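Local coordinates for protein ATP-dependent DNA ligase (Mycobacterium tuberculosis, PDB 6NHX) that seals breaks in double-stranded DNA at the expense of ATP, as the ligase part of an enzyme that probably acts with Ku in non-homologous end joining, at residues G197-G202 with G264-K269. The protein carries 1 engineered substitution. Residues are numbered along the deposited sequence; the frame is centred on the assembly and turned at random.
Sequences GGWRAG and GITYVK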
loop_
_atom_site.group_PDB
_atom_site.type_symbol
_atom_site.label_atom_id
_atom_site.label_comp_id
_atom_site.label_asym_id
_atom_site.label_seq_id
_atom_site.Cartn_x
_atom_site.Cartn_y
_atom_site.Cartn_z
ATOM N N GLY A 197 -6.706 10.806 17.541
ATOM C CA GLY A 197 -7.003 11.227 18.896
ATOM C C GLY A 197 -8.385 10.881 19.414
ATOM O O GLY A 197 -8.672 11.013 20.605
ATOM N N GLY A 198 -9.245 10.406 18.520
ATOM C CA GLY A 198 -10.574 9.994 18.929
ATOM C C GLY A 198 -11.333 9.457 17.738
ATOM O O GLY A 198 -10.877 9.527 16.595
ATOM N N TRP A 199 -12.511 8.908 18.025
ATOM C CA TRP A 199 -13.319 8.348 16.950
ATOM C C TRP A 199 -14.798 8.551 17.229
ATOM O O TRP A 199 -15.224 8.641 18.380
ATOM C CB TRP A 199 -13.014 6.859 16.696
ATOM C CG TRP A 199 -13.317 5.952 17.847
ATOM C CD1 TRP A 199 -12.473 5.607 18.865
ATOM C CD2 TRP A 199 -14.541 5.240 18.084
ATOM N NE1 TRP A 199 -13.098 4.734 19.727
ATOM C CE2 TRP A 199 -14.370 4.499 19.275
ATOM C CE3 TRP A 199 -15.767 5.168 17.411
ATOM C CZ2 TRP A 199 -15.378 3.691 19.803
ATOM C CZ3 TRP A 199 -16.770 4.366 17.940
ATOM C CH2 TRP A 199 -16.567 3.638 19.124
ATOM N N ARG A 200 -15.579 8.586 16.151
ATOM C CA ARG A 200 -17.028 8.697 16.224
ATOM C C ARG A 200 -17.658 7.543 15.451
ATOM O O ARG A 200 -17.107 7.057 14.452
ATOM C CB ARG A 200 -17.479 10.053 15.657
ATOM C CG ARG A 200 -18.954 10.371 15.771
ATOM C CD ARG A 200 -19.291 11.444 14.754
ATOM N NE ARG A 200 -20.704 11.833 14.781
ATOM C CZ ARG A 200 -21.144 13.073 14.981
ATOM N NH1 ARG A 200 -20.288 14.060 15.170
ATOM N NH2 ARG A 200 -22.446 13.330 14.986
ATOM N N ALA A 201 -18.812 7.101 15.938
ATOM C CA ALA A 201 -19.538 6.008 15.315
ATOM C C ALA A 201 -20.157 6.457 13.992
ATOM O O ALA A 201 -20.211 7.647 13.667
ATOM C CB ALA A 201 -20.621 5.484 16.258
ATOM N N GLY A 202 -20.632 5.478 13.226
ATOM C CA GLY A 202 -21.238 5.732 11.930
ATOM C C GLY A 202 -22.491 6.589 11.959
ATOM O O GLY A 202 -23.376 6.387 12.788
ATOM N N GLY A 264 -20.330 12.839 20.391
ATOM C CA GLY A 264 -20.267 11.394 20.280
ATOM C C GLY A 264 -18.875 10.811 20.251
ATOM O O GLY A 264 -18.708 9.660 19.838
ATOM N N ILE A 265 -17.869 11.557 20.689
ATOM C CA ILE A 265 -16.489 11.116 20.533
ATOM C C ILE A 265 -16.084 10.185 21.668
ATOM O O ILE A 265 -16.501 10.341 22.820
ATOM C CB ILE A 265 -15.543 12.327 20.410
ATOM C CG1 ILE A 265 -14.236 11.915 19.742
ATOM C CG2 ILE A 265 -15.266 12.948 21.781
ATOM C CD1 ILE A 265 -13.270 13.072 19.590
ATOM N N THR A 266 -15.280 9.184 21.322
ATOM C CA THR A 266 -14.486 8.429 22.280
ATOM C C THR A 266 -13.036 8.832 22.053
ATOM O O THR A 266 -12.511 8.652 20.947
ATOM C CB THR A 266 -14.654 6.927 22.045
ATOM O OG1 THR A 266 -16.042 6.589 22.147
ATOM C CG2 THR A 266 -13.866 6.133 23.089
ATOM N N TYR A 267 -12.403 9.388 23.087
ATOM C CA TYR A 267 -11.000 9.773 22.966
ATOM C C TYR A 267 -10.099 8.555 23.109
ATOM O O TYR A 267 -10.453 7.572 23.770
ATOM C CB TYR A 267 -10.627 10.809 24.032
ATOM C CG TYR A 267 -11.242 12.170 23.788
ATOM C CD1 TYR A 267 -10.857 12.928 22.688
ATOM C CD2 TYR A 267 -12.222 12.665 24.622
ATOM C CE1 TYR A 267 -11.421 14.150 22.435
ATOM C CE2 TYR A 267 -12.790 13.898 24.379
ATOM C CZ TYR A 267 -12.386 14.624 23.273
ATOM O OH TYR A 267 -12.947 15.861 23.020
ATOM N N VAL A 268 -8.932 8.619 22.467
ATOM C CA VAL A 268 -7.928 7.570 22.588
ATOM C C VAL A 268 -6.577 8.172 22.945
ATOM O O VAL A 268 -6.283 9.339 22.646
ATOM C CB VAL A 268 -7.824 6.687 21.329
ATOM C CG1 VAL A 268 -9.099 5.851 21.185
ATOM C CG2 VAL A 268 -7.570 7.530 20.090
ATOM N N LYS A 269 -5.760 7.367 23.614
ATOM C CA LYS A 269 -4.362 7.717 23.773
ATOM C C LYS A 269 -3.743 7.884 22.383
ATOM O O LYS A 269 -4.059 7.114 21.468
ATOM C CB LYS A 269 -3.637 6.624 24.559
ATOM C CG LYS A 269 -4.081 6.527 26.023
HETATM O O HOH W 1 -17.388 7.133 19.983
HETATM O O HOH W 2 -20.135 8.183 17.954
#
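Trp199 and Thr266 face each other as an antiparallel hydrogen-bonded pair: Trp199 N donates to Thr266 O (2.9 Å), and Thr266 N returns a nearly straight bond to Trp199 O (3.0 Å). Their side chains run side by side on the same face of the sheet. With CG between its own backbone N and carbonyl carbon (chi1 63°), Trp199 turns its indole back under Thr266, whose CB sits over the five-membered ring, 3.9 Å from its centroid, in a CH-pi contact. A beta-branched threonine suits this place, giving carbon to the ring while Thr266 OG1 donates to a water oxygen 2.6 Å away; that water in turn donates to Trp199 O and Gly264 O. At the indole edge, Val268 CG1 approaches Trp199 CD1 (4.1 Å). Gly198 brings its CA within 3.1 Å of Thr266 O; a CB there would clash with Ile265 CD1, so glycine fits. Beyond it, Val268 N bonds to Gly197 O from well above the carbonyl plane. Gly197 and Gly198 together oppose Leu212 in a classic beta bulge. In the C-terminal OB-type domain, this end of strand 190-201 lies between 208-217 and 266-268, with His247 of strand 247-248 and Leu243 of helix 235-243 packing against Trp199.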